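Local coordinates for TBC1 domain family member 22A (Homo sapiens, PDB 2QFZ), which may act as a GTPase-activating protein for Rab family GTPases, forms homodimers and binds 14-3-3 proteins, and is represented here by its Rab-GAP TBC domain, at residues Arg25-Phe29 and Leu46-Pro52; Leu33-Thr38 and Ala69-Arg74; Asp111-Met115 and Thr127-Glu131; Phe288-Trp292 and Leu312-Trp317. All coordinates share one frame. Where two conformers were deposited one is given. Residues are numbered along the deposited sequence.

Contact 1: Arg25-Phe29 and Leu46-Pro52; sequences RLDKF and LSWSGIP
Residues Arg25-Phe29 lie in the first part of helix 25-34. Leu46 and Ser47 belong to the last part of helix 40-47. The chain then makes a type I beta turn from Ser47 to Gly50, closed by Gly50 N to Ser47 O at 2.8 Å, and runs extended through Ile51 and Pro52. Leu26 CA lies 6.3 Å from Pro52 CA, and Phe29 CA 7.8 Å from Leu46 CA. In this all-helical TBC protein the N-terminal helix thus packs against the turn that follows helix 40-47. Around the turn, Trp48 hydrogen-bonds to Thr269 and Glu273, and Ile51 N to Asp268. Gly50 has phi 104° and psi 148°. A CB there would press on the preceding carbonyl oxygen.

Phe29 (chi1 m) fills the gap. Leu46 CD1 lies over one face of its ring and Pro52 CD over the opposite face, a CH-pi contact at 3.7 Å from the ring centroid. Phe29 CE1 meets Ile51 CG2 at 3.9 Å. Leu26 CD1 touches Pro52 CB at 3.7 Å, and Lys28 CB reaches Leu46 CD1 at 4.0 Å.

Arg25 is extended (ttt) and reaches both the last part of helix 40-47 and the turn after it. Its guanidinium edge meets two carbonyls: Arg25 NH2 donates to Gly50 O at 2.8 Å, and to Leu46 O at a very short 2.5 Å.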
loop_
_atom_site.group_PDB
_atom_site.type_symbol
_atom_site.label_atom_id
_atom_site.label_comp_id
_atom_site.label_asym_id
_atom_site.label_seq_id
_atom_site.Cartn_x
_atom_site.Cartn_y
_atom_site.Cartn_z
ATOM N N ARG A 25 5.508 13.938 20.525
ATOM C CA ARG A 25 4.782 12.884 19.815
ATOM C C ARG A 25 5.816 11.771 19.542
ATOM O O ARG A 25 5.543 10.622 19.768
ATOM C CB ARG A 25 4.198 13.396 18.484
ATOM C CG ARG A 25 3.437 12.303 17.672
ATOM C CD ARG A 25 2.793 12.797 16.315
ATOM N NE ARG A 25 2.024 11.698 15.682
ATOM C CZ ARG A 25 0.887 11.207 16.189
ATOM N NH1 ARG A 25 0.340 11.722 17.304
ATOM N NH2 ARG A 25 0.257 10.237 15.583
ATOM N N LEU A 26 6.995 12.155 19.051
ATOM C CA LEU A 26 8.109 11.225 18.805
ATOM C C LEU A 26 8.557 10.496 20.092
ATOM O O LEU A 26 8.714 9.257 20.100
ATOM C CB LEU A 26 9.284 11.982 18.170
ATOM C CG LEU A 26 10.504 11.157 17.749
ATOM C CD1 LEU A 26 10.090 10.057 16.697
ATOM C CD2 LEU A 26 11.629 12.071 17.217
ATOM N N ASP A 27 8.752 11.262 21.172
ATOM C CA ASP A 27 9.005 10.691 22.510
ATOM C C ASP A 27 7.913 9.719 22.993
ATOM O O ASP A 27 8.199 8.793 23.696
ATOM C CB ASP A 27 9.199 11.817 23.552
ATOM N N LYS A 28 6.662 9.919 22.595
ATOM C CA LYS A 28 5.586 8.972 22.948
ATOM C C LYS A 28 5.707 7.640 22.172
ATOM O O LYS A 28 5.597 6.573 22.754
ATOM C CB LYS A 28 4.205 9.614 22.704
ATOM C CG LYS A 28 3.229 9.490 23.864
ATOM C CD LYS A 28 2.579 10.836 24.210
ATOM C CE LYS A 28 1.756 11.433 23.061
ATOM N NZ LYS A 28 1.632 12.916 23.189
ATOM N N PHE A 29 5.928 7.724 20.860
ATOM C CA PHE A 29 6.209 6.538 20.034
ATOM C C PHE A 29 7.399 5.746 20.576
ATOM O O PHE A 29 7.310 4.532 20.799
ATOM C CB PHE A 29 6.511 6.949 18.577
ATOM C CG PHE A 29 5.300 7.150 17.768
ATOM C CD1 PHE A 29 4.698 6.073 17.113
ATOM C CD2 PHE A 29 4.700 8.385 17.706
ATOM C CE1 PHE A 29 3.558 6.263 16.371
ATOM C CE2 PHE A 29 3.527 8.569 16.968
ATOM C CZ PHE A 29 2.977 7.518 16.298
ATOM N N LEU A 46 -2.173 5.822 18.242
ATOM C CA LEU A 46 -1.258 6.931 17.944
ATOM C C LEU A 46 -0.914 6.985 16.442
ATOM O O LEU A 46 -0.801 8.040 15.873
ATOM C CB LEU A 46 0.034 6.840 18.743
ATOM C CG LEU A 46 0.067 7.370 20.172
ATOM C CD1 LEU A 46 1.516 7.500 20.595
ATOM C CD2 LEU A 46 -0.645 8.686 20.317
ATOM N N SER A 47 -0.734 5.827 15.839
ATOM C CA SER A 47 -0.297 5.724 14.432
ATOM C C SER A 47 -1.366 6.215 13.419
ATOM O O SER A 47 -1.050 6.581 12.254
ATOM C CB SER A 47 0.077 4.263 14.158
ATOM O OG SER A 47 1.217 3.879 14.924
ATOM N N TRP A 48 -2.628 6.248 13.868
ATOM C CA TRP A 48 -3.770 6.587 13.005
ATOM C C TRP A 48 -3.541 7.957 12.438
ATOM O O TRP A 48 -3.798 8.181 11.284
ATOM C CB TRP A 48 -5.097 6.519 13.769
ATOM C CG TRP A 48 -6.343 6.394 12.884
ATOM C CD1 TRP A 48 -7.037 5.253 12.606
ATOM C CD2 TRP A 48 -7.000 7.444 12.175
ATOM N NE1 TRP A 48 -8.077 5.528 11.774
ATOM C CE2 TRP A 48 -8.081 6.870 11.490
ATOM C CE3 TRP A 48 -6.766 8.813 12.029
ATOM C CZ2 TRP A 48 -8.946 7.616 10.680
ATOM C CZ3 TRP A 48 -7.654 9.571 11.211
ATOM C CH2 TRP A 48 -8.709 8.954 10.547
ATOM N N SER A 49 -3.007 8.856 13.256
ATOM C CA SER A 49 -2.816 10.228 12.887
ATOM C C SER A 49 -1.479 10.460 12.211
ATOM O O SER A 49 -1.087 11.599 12.011
ATOM C CB SER A 49 -3.013 11.116 14.125
ATOM O OG SER A 49 -4.299 10.871 14.753
ATOM N N GLY A 50 -0.797 9.371 11.815
ATOM C CA GLY A 50 0.481 9.451 11.096
ATOM C C GLY A 50 1.646 9.120 12.023
ATOM O O GLY A 50 1.578 9.419 13.201
ATOM N N ILE A 51 2.713 8.523 11.498
ATOM C CA ILE A 51 3.854 8.069 12.328
ATOM C C ILE A 51 5.060 8.898 11.971
ATOM O O ILE A 51 5.400 8.972 10.805
ATOM C CB ILE A 51 4.186 6.586 12.039
ATOM C CG1 ILE A 51 2.934 5.726 12.209
ATOM C CG2 ILE A 51 5.357 6.049 12.916
ATOM C CD1 ILE A 51 3.043 4.324 11.644
ATOM N N PRO A 52 5.751 9.494 12.981
ATOM C CA PRO A 52 6.967 10.215 12.679
ATOM C C PRO A 52 7.997 9.338 12.000
ATOM O O PRO A 52 8.202 8.194 12.419
ATOM C CB PRO A 52 7.491 10.631 14.061
ATOM C CG PRO A 52 6.389 10.568 14.932
ATOM C CD PRO A 52 5.465 9.503 14.415
#

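Contact 2: Leu33-Thr38 and Ala69-Arg74; sequences LAGPNT and ANVDRR
This is a surface contact between two loops, mainly polar. It joins the turn that follows helix 25-34 to the loop leading into helix 74-91. Gly35 leaves the helix with positive phi (80°), and Pro36 follows through a cis peptide. Asn37 pairs with Asn70 at a CA-CA distance of 4.3 Å. Two backbone bonds flank the pair: Val71 N to Pro36 O at 2.9 Å and Thr38 N to Ala69 O at 3.1 Å. The side chains add a very short bond, Asn70 ND2 to Asn37 OD1 at 2.3 Å. Val71 CG2 sits 3.8 Å from Gly35 CA, where a CB would clash.

Arg74 (mtt) reaches back to the first segment. Its NH1 bonds Leu33 O at 3.0 Å. Its NH2 bonds Thr38 OG1 at 2.9 Å and Ala69 O at 2.9 Å. Thr38 OG1 also pairs with Leu32 O. The pattern is that of a single antiparallel beta bridge at a non-hydrogen-bonded pair, set in an otherwise helical TBC fold.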
loop_
_atom_site.group_PDB
_atom_site.type_symbol
_atom_site.label_atom_id
_atom_site.label_comp_id
_atom_site.label_asym_id
_atom_site.label_seq_id
_atom_site.Cartn_x
_atom_site.Cartn_y
_atom_site.Cartn_z
ATOM N N LEU A 33 7.468 1.901 21.864
ATOM C CA LEU A 33 8.334 0.917 21.232
ATOM C C LEU A 33 9.363 0.242 22.174
ATOM O O LEU A 33 9.805 -0.855 21.892
ATOM C CB LEU A 33 9.088 1.536 20.068
ATOM C CG LEU A 33 8.313 2.194 18.922
ATOM C CD1 LEU A 33 9.263 2.321 17.766
ATOM C CD2 LEU A 33 7.066 1.401 18.592
ATOM N N ALA A 34 9.776 0.916 23.250
ATOM C CA ALA A 34 10.800 0.375 24.151
ATOM C C ALA A 34 10.246 -0.703 25.085
ATOM O O ALA A 34 10.991 -1.506 25.611
ATOM C CB ALA A 34 11.477 1.515 24.958
ATOM N N GLY A 35 8.936 -0.723 25.278
ATOM C CA GLY A 35 8.296 -1.835 25.968
ATOM C C GLY A 35 8.420 -1.743 27.483
ATOM O O GLY A 35 8.247 -0.657 28.040
ATOM N N PRO A 36 8.746 -2.876 28.163
ATOM C CA PRO A 36 9.187 -4.190 27.677
ATOM C C PRO A 36 8.206 -5.002 26.794
ATOM O O PRO A 36 8.646 -5.786 25.990
ATOM C CB PRO A 36 9.463 -4.947 28.986
ATOM C CG PRO A 36 8.571 -4.333 29.953
ATOM C CD PRO A 36 8.691 -2.879 29.633
ATOM N N ASN A 37 6.907 -4.800 26.964
ATOM C CA ASN A 37 5.864 -5.445 26.161
ATOM C C ASN A 37 4.947 -4.355 25.596
ATOM O O ASN A 37 3.977 -3.978 26.228
ATOM C CB ASN A 37 5.073 -6.417 27.033
ATOM C CG ASN A 37 5.866 -7.658 27.386
ATOM O OD1 ASN A 37 6.181 -8.468 26.511
ATOM N ND2 ASN A 37 6.209 -7.810 28.673
ATOM N N THR A 38 5.289 -3.842 24.409
ATOM C CA THR A 38 4.576 -2.735 23.747
ATOM C C THR A 38 3.048 -2.932 23.634
ATOM O O THR A 38 2.564 -3.971 23.123
ATOM C CB THR A 38 5.147 -2.538 22.328
ATOM O OG1 THR A 38 6.558 -2.274 22.424
ATOM C CG2 THR A 38 4.409 -1.409 21.574
ATOM N N ALA A 69 5.664 -7.874 20.053
ATOM C CA ALA A 69 5.490 -6.785 21.004
ATOM C C ALA A 69 6.531 -6.832 22.126
ATOM O O ALA A 69 6.960 -5.789 22.626
ATOM C CB ALA A 69 4.087 -6.832 21.592
ATOM N N ASN A 70 6.929 -8.044 22.516
ATOM C CA ASN A 70 7.948 -8.223 23.551
ATOM C C ASN A 70 9.365 -7.891 23.044
ATOM O O ASN A 70 9.891 -8.535 22.106
ATOM C CB ASN A 70 7.907 -9.636 24.138
ATOM C CG ASN A 70 8.828 -9.764 25.345
ATOM O OD1 ASN A 70 9.980 -10.052 25.183
ATOM N ND2 ASN A 70 8.333 -9.405 26.537
ATOM N N VAL A 71 9.972 -6.873 23.648
ATOM C CA VAL A 71 11.202 -6.288 23.103
ATOM C C VAL A 71 12.333 -7.315 23.047
ATOM O O VAL A 71 13.058 -7.359 22.073
ATOM C CB VAL A 71 11.674 -5.054 23.936
ATOM C CG1 VAL A 71 13.031 -4.522 23.414
ATOM C CG2 VAL A 71 10.631 -3.987 23.899
ATOM N N ASP A 72 12.467 -8.150 24.089
ATOM C CA ASP A 72 13.601 -9.088 24.131
ATOM C C ASP A 72 13.474 -10.232 23.133
ATOM O O ASP A 72 14.473 -10.832 22.794
ATOM C CB ASP A 72 13.876 -9.648 25.539
ATOM C CG ASP A 72 15.295 -10.250 25.665
ATOM O OD1 ASP A 72 16.286 -9.531 25.396
ATOM O OD2 ASP A 72 15.422 -11.442 26.017
ATOM N N ARG A 73 12.274 -10.510 22.631
ATOM C CA ARG A 73 12.110 -11.547 21.587
ATOM C C ARG A 73 12.456 -11.066 20.164
ATOM O O ARG A 73 12.710 -11.895 19.280
ATOM C CB ARG A 73 10.696 -12.105 21.590
ATOM C CG ARG A 73 10.315 -12.925 22.822
ATOM C CD ARG A 73 8.805 -13.220 22.796
ATOM N NE ARG A 73 8.458 -14.423 22.022
ATOM C CZ ARG A 73 7.371 -14.558 21.252
ATOM N NH1 ARG A 73 6.506 -13.548 21.095
ATOM N NH2 ARG A 73 7.159 -15.717 20.610
ATOM N N ARG A 74 12.511 -9.747 19.949
ATOM C CA ARG A 74 12.549 -9.176 18.604
ATOM C C ARG A 74 13.755 -9.535 17.795
ATOM O O ARG A 74 13.600 -9.908 16.624
ATOM C CB ARG A 74 12.435 -7.646 18.654
ATOM C CG ARG A 74 11.107 -7.200 19.089
ATOM C CD ARG A 74 11.021 -5.748 19.191
ATOM N NE ARG A 74 9.790 -5.377 19.870
ATOM C CZ ARG A 74 9.524 -4.161 20.293
ATOM N NH1 ARG A 74 10.381 -3.171 20.097
ATOM N NH2 ARG A 74 8.410 -3.929 20.909
#

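Contact 3: Asp111-Met115 and Thr127-Glu131; sequences DIPRM and TEIFE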
loop_
_atom_site.group_PDB
_atom_site.type_symbol
_atom_site.label_atom_id
_atom_site.label_comp_id
_atom_site.label_asym_id
_atom_site.label_seq_id
_atom_site.Cartn_x
_atom_site.Cartn_y
_atom_site.Cartn_z
ATOM N N ASP A 111 7.351 -5.491 -16.471
ATOM C CA ASP A 111 6.688 -4.512 -15.607
ATOM C C ASP A 111 7.646 -3.734 -14.726
ATOM O O ASP A 111 7.539 -2.517 -14.662
ATOM C CB ASP A 111 5.660 -5.196 -14.704
ATOM C CG ASP A 111 4.451 -5.741 -15.482
ATOM O OD1 ASP A 111 4.305 -5.428 -16.696
ATOM O OD2 ASP A 111 3.670 -6.491 -14.866
ATOM N N ILE A 112 8.566 -4.429 -14.045
ATOM C CA ILE A 112 9.416 -3.754 -13.055
ATOM C C ILE A 112 10.160 -2.594 -13.676
ATOM O O ILE A 112 10.004 -1.472 -13.202
ATOM C CB ILE A 112 10.382 -4.717 -12.244
ATOM C CG1 ILE A 112 9.584 -5.678 -11.368
ATOM C CG2 ILE A 112 11.389 -3.917 -11.396
ATOM C CD1 ILE A 112 8.170 -5.276 -11.098
ATOM N N PRO A 113 10.962 -2.842 -14.746
ATOM C CA PRO A 113 11.710 -1.759 -15.418
ATOM C C PRO A 113 10.973 -0.472 -15.774
ATOM O O PRO A 113 11.612 0.570 -15.841
ATOM C CB PRO A 113 12.236 -2.445 -16.669
ATOM C CG PRO A 113 12.532 -3.829 -16.183
ATOM C CD PRO A 113 11.303 -4.144 -15.347
ATOM N N ARG A 114 9.663 -0.523 -15.968
ATOM C CA ARG A 114 8.895 0.660 -16.381
ATOM C C ARG A 114 7.923 1.158 -15.307
ATOM O O ARG A 114 7.015 1.947 -15.614
ATOM C CB ARG A 114 8.065 0.385 -17.660
ATOM C CG ARG A 114 8.512 -0.771 -18.597
ATOM C CD ARG A 114 7.293 -1.365 -19.364
ATOM N NE ARG A 114 6.182 -1.624 -18.445
ATOM C CZ ARG A 114 5.003 -2.156 -18.778
ATOM N NH1 ARG A 114 4.071 -2.307 -17.817
ATOM N NH2 ARG A 114 4.746 -2.549 -20.038
ATOM N N MET A 115 8.080 0.704 -14.062
ATOM C CA MET A 115 7.169 1.141 -12.996
ATOM C C MET A 115 7.688 2.435 -12.336
ATOM O O MET A 115 8.804 2.881 -12.594
ATOM C CB MET A 115 6.922 0.009 -11.971
ATOM C CG MET A 115 7.988 -0.170 -10.931
ATOM S SD MET A 115 7.790 -1.692 -9.980
ATOM C CE MET A 115 6.890 -1.068 -8.552
ATOM N N THR A 127 16.051 -2.849 -9.068
ATOM C CA THR A 127 15.304 -3.648 -10.026
ATOM C C THR A 127 15.452 -5.114 -9.746
ATOM O O THR A 127 14.480 -5.862 -9.819
ATOM C CB THR A 127 15.674 -3.307 -11.503
ATOM O OG1 THR A 127 15.324 -1.944 -11.766
ATOM C CG2 THR A 127 14.908 -4.161 -12.461
ATOM N N GLU A 128 16.646 -5.540 -9.392
ATOM C CA GLU A 128 16.886 -6.942 -9.060
ATOM C C GLU A 128 16.200 -7.381 -7.763
ATOM O O GLU A 128 15.732 -8.476 -7.682
ATOM C CB GLU A 128 18.409 -7.217 -8.905
ATOM N N ILE A 129 16.213 -6.532 -6.735
ATOM C CA ILE A 129 15.582 -6.878 -5.461
ATOM C C ILE A 129 14.088 -7.034 -5.717
ATOM O O ILE A 129 13.474 -8.002 -5.297
ATOM C CB ILE A 129 15.791 -5.793 -4.396
ATOM C CG1 ILE A 129 17.234 -5.747 -3.958
ATOM C CG2 ILE A 129 14.865 -6.045 -3.190
ATOM C CD1 ILE A 129 17.577 -4.453 -3.150
ATOM N N PHE A 130 13.517 -6.053 -6.414
ATOM C CA PHE A 130 12.060 -6.020 -6.693
ATOM C C PHE A 130 11.611 -7.262 -7.405
ATOM O O PHE A 130 10.624 -7.860 -6.985
ATOM C CB PHE A 130 11.676 -4.752 -7.496
ATOM C CG PHE A 130 11.381 -3.533 -6.625
ATOM C CD1 PHE A 130 12.243 -3.146 -5.625
ATOM C CD2 PHE A 130 10.231 -2.773 -6.823
ATOM C CE1 PHE A 130 11.978 -2.030 -4.834
ATOM C CE2 PHE A 130 9.965 -1.666 -6.038
ATOM C CZ PHE A 130 10.849 -1.298 -5.041
ATOM N N GLU A 131 12.332 -7.652 -8.477
ATOM C CA GLU A 131 12.035 -8.896 -9.254
ATOM C C GLU A 131 12.113 -10.162 -8.427
ATOM O O GLU A 131 11.291 -11.096 -8.572
ATOM C CB GLU A 131 13.020 -9.041 -10.461
ATOM C CG GLU A 131 12.772 -8.044 -11.560
ATOM C CD GLU A 131 13.792 -8.082 -12.691
ATOM O OE1 GLU A 131 14.655 -8.985 -12.699
ATOM O OE2 GLU A 131 13.716 -7.186 -13.588
#
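The first segment of this contact carries an arginine-finger signature: Asp111 and Arg114 fit the IxxDxxR motif of TBC domains, which supplies that finger in related Rab-GAPs. Arg114 itself does not touch residues 127-131. Its NH1 lies 3.3 Å from Asp111 OD1, well out of the guanidinium plane, so the pair is held by charge alone. Asp111 OD2 bonds Tyr146 OH, and Gln148 touches both motif residues. Tyr146 and Gln148 are consistent with the YxQG motif, which supplies the glutamine finger in relatives.

The contact packs the segment that carries this motif against helix 124-140, with no hydrogen bond between them. A short 3-10 turn at Ile112 and Pro113 is followed by Met115, whose N bonds Ile112 O at 3.0 Å. Ile112 points at helix 124-140. Its CG2 meets Thr127 CG2 at 3.7 Å and Phe130 CB at 4.0 Å, while its CG1 lies 4.0 Å from Glu131 CG. The Glu131 carboxylate is engaged by Tyr105 OH. Ile112, Met115 and Phe130 are buried, and helix 150-162 covers them with Asn151 and Thr155. Met115 makes a Met-aromatic contact with Phe130: SD is 5.4 Å from the ring centroid, and CE meets the ring edge at CE2, 4.0 Å away.

Contact 4: Phe288-Trp292 and Leu312-Trp317; sequences FLVRW and LPTAHW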
loop_
_atom_site.group_PDB
_atom_site.type_symbol
_atom_site.label_atom_id
_atom_site.label_comp_id
_atom_site.label_asym_id
_atom_site.label_seq_id
_atom_site.Cartn_x
_atom_site.Cartn_y
_atom_site.Cartn_z
ATOM N N PHE A 288 -12.256 9.659 -1.818
ATOM C CA PHE A 288 -11.404 10.133 -2.904
ATOM C C PHE A 288 -12.256 10.582 -4.097
ATOM O O PHE A 288 -12.031 11.655 -4.677
ATOM C CB PHE A 288 -10.428 9.023 -3.305
ATOM C CG PHE A 288 -9.331 9.447 -4.181
ATOM C CD1 PHE A 288 -8.444 10.449 -3.795
ATOM C CD2 PHE A 288 -9.138 8.825 -5.402
ATOM C CE1 PHE A 288 -7.369 10.824 -4.622
ATOM C CE2 PHE A 288 -8.062 9.193 -6.234
ATOM C CZ PHE A 288 -7.190 10.183 -5.852
ATOM N N LEU A 289 -13.256 9.781 -4.435
ATOM C CA LEU A 289 -14.167 10.137 -5.505
ATOM C C LEU A 289 -14.941 11.462 -5.234
ATOM O O LEU A 289 -14.971 12.363 -6.088
ATOM C CB LEU A 289 -15.119 8.959 -5.786
ATOM C CG LEU A 289 -15.992 9.026 -7.034
ATOM C CD1 LEU A 289 -15.205 9.161 -8.317
ATOM C CD2 LEU A 289 -16.862 7.781 -7.055
ATOM N N VAL A 290 -15.527 11.590 -4.054
ATOM C CA VAL A 290 -16.400 12.704 -3.778
ATOM C C VAL A 290 -15.638 13.973 -3.412
ATOM O O VAL A 290 -16.232 15.031 -3.446
ATOM C CB VAL A 290 -17.575 12.370 -2.778
ATOM C CG1 VAL A 290 -18.434 11.225 -3.331
ATOM C CG2 VAL A 290 -17.118 12.071 -1.365
ATOM N N ARG A 291 -14.325 13.862 -3.145
ATOM C CA ARG A 291 -13.408 15.003 -3.059
ATOM C C ARG A 291 -13.456 15.864 -4.338
ATOM O O ARG A 291 -13.389 17.092 -4.257
ATOM C CB ARG A 291 -11.972 14.523 -2.736
ATOM C CG ARG A 291 -10.804 15.488 -3.040
ATOM C CD ARG A 291 -10.655 16.647 -2.029
ATOM N NE ARG A 291 -9.569 17.552 -2.449
ATOM C CZ ARG A 291 -9.686 18.532 -3.357
ATOM N NH1 ARG A 291 -10.843 18.773 -3.966
ATOM N NH2 ARG A 291 -8.640 19.289 -3.660
ATOM N N TRP A 292 -13.622 15.245 -5.511
ATOM C CA TRP A 292 -13.730 16.052 -6.765
ATOM C C TRP A 292 -15.121 16.074 -7.324
ATOM O O TRP A 292 -15.313 16.137 -8.540
ATOM C CB TRP A 292 -12.767 15.553 -7.810
ATOM C CG TRP A 292 -11.364 15.955 -7.511
ATOM C CD1 TRP A 292 -10.771 17.182 -7.753
ATOM C CD2 TRP A 292 -10.381 15.151 -6.909
ATOM N NE1 TRP A 292 -9.476 17.168 -7.338
ATOM C CE2 TRP A 292 -9.208 15.930 -6.808
ATOM C CE3 TRP A 292 -10.375 13.850 -6.426
ATOM C CZ2 TRP A 292 -8.046 15.434 -6.266
ATOM C CZ3 TRP A 292 -9.237 13.366 -5.901
ATOM C CH2 TRP A 292 -8.077 14.156 -5.805
ATOM N N LEU A 312 -6.504 11.881 -11.598
ATOM C CA LEU A 312 -6.929 12.928 -10.685
ATOM C C LEU A 312 -5.727 13.830 -10.333
ATOM O O LEU A 312 -4.599 13.334 -10.237
ATOM C CB LEU A 312 -7.610 12.341 -9.448
ATOM C CG LEU A 312 -9.026 11.765 -9.736
ATOM C CD1 LEU A 312 -9.526 10.988 -8.551
ATOM C CD2 LEU A 312 -10.046 12.830 -10.110
ATOM N N PRO A 313 -5.953 15.154 -10.209
ATOM C CA PRO A 313 -4.820 16.077 -10.024
ATOM C C PRO A 313 -4.270 16.080 -8.575
ATOM O O PRO A 313 -4.713 16.842 -7.726
ATOM C CB PRO A 313 -5.423 17.455 -10.419
ATOM C CG PRO A 313 -6.851 17.189 -10.806
ATOM C CD PRO A 313 -7.230 15.885 -10.223
ATOM N N THR A 314 -3.330 15.188 -8.313
ATOM C CA THR A 314 -2.812 14.974 -6.963
ATOM C C THR A 314 -1.278 15.108 -6.887
ATOM O O THR A 314 -0.685 14.854 -5.844
ATOM C CB THR A 314 -3.155 13.549 -6.480
ATOM O OG1 THR A 314 -2.581 12.597 -7.390
ATOM C CG2 THR A 314 -4.631 13.365 -6.369
ATOM N N ALA A 315 -0.633 15.527 -7.968
ATOM C CA ALA A 315 0.841 15.645 -7.968
ATOM C C ALA A 315 1.347 16.634 -6.888
ATOM O O ALA A 315 2.468 16.540 -6.409
ATOM C CB ALA A 315 1.316 16.041 -9.336
ATOM N N HIS A 316 0.497 17.561 -6.477
ATOM C CA HIS A 316 0.881 18.566 -5.500
ATOM C C HIS A 316 0.438 18.197 -4.084
ATOM O O HIS A 316 0.609 18.983 -3.154
ATOM C CB HIS A 316 0.292 19.918 -5.892
ATOM C CG HIS A 316 -1.203 19.946 -5.891
ATOM N ND1 HIS A 316 -1.952 19.534 -6.967
ATOM C CD2 HIS A 316 -2.089 20.313 -4.935
ATOM C CE1 HIS A 316 -3.237 19.659 -6.681
ATOM N NE2 HIS A 316 -3.348 20.133 -5.458
ATOM N N TRP A 317 -0.143 17.016 -3.911
ATOM C CA TRP A 317 -0.735 16.655 -2.631
ATOM C C TRP A 317 0.313 16.468 -1.522
ATOM O O TRP A 317 1.395 16.005 -1.775
ATOM C CB TRP A 317 -1.626 15.407 -2.767
ATOM C CG TRP A 317 -3.039 15.742 -3.046
ATOM C CD1 TRP A 317 -3.518 16.865 -3.678
ATOM C CD2 TRP A 317 -4.180 14.952 -2.710
ATOM N NE1 TRP A 317 -4.870 16.818 -3.741
ATOM C CE2 TRP A 317 -5.313 15.657 -3.158
ATOM C CE3 TRP A 317 -4.352 13.699 -2.113
ATOM C CZ2 TRP A 317 -6.603 15.164 -2.999
ATOM C CZ3 TRP A 317 -5.652 13.222 -1.935
ATOM C CH2 TRP A 317 -6.746 13.936 -2.381
#
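Aromatic rings dominate. Phe288, Trp292 and Trp317 form a cluster. The six-membered rings of Trp292 and Trp317 are nearly parallel, at 15°, but slid apart, with centroids 5.3 Å apart and Trp292 CH2 only 3.3 Å from Trp317 CZ2. The Phe288 ring stands at 87° to that of Trp317, and its CE1 is 3.9 Å from Trp317 CH2. Trp249 meets Phe288 edge-to-face.

The aliphatic contacts centre on Leu312. Its CB makes a CH-pi contact over the Trp292 face, 4.2 Å from the six-membered ring centroid. Its CD1 touches Phe288 CE2 at 3.3 Å. Together these side chains join the end of helix 276-291 to the loop before helix 319-335, in the C-terminal part of the helical TBC fold. Trp292 is also the N-cap residue of helix 293-298.

Polar links between the segments are absent. Trp317 NE1 is buried without a partner. Thr314 OG1 bonds Glu257 O. A type I turn, Thr314 to Trp317, is closed by Trp317 N to Thr314 O at 3.0 Å.

From the N terminus, contact 1 opens first and closes a loop of 16 residues at Leu46. Contact 2 opens inside that loop, at Leu33, and closes beyond it at Ala69, so the two cross. They share helix 25-34, and their centres are 17 Å apart. Together they tie this helix to helix 40-47 and to the start of helix 74-91. Contact 3 follows in series. Its 11-residue loop holds the probable arginine-finger segment to helix 124-140, on the opposite side of the chain's centre from contact 1. Contact 4 comes last, closing 19 residues within the C-terminal helices. Its centre lies 39 Å from that of contact 2.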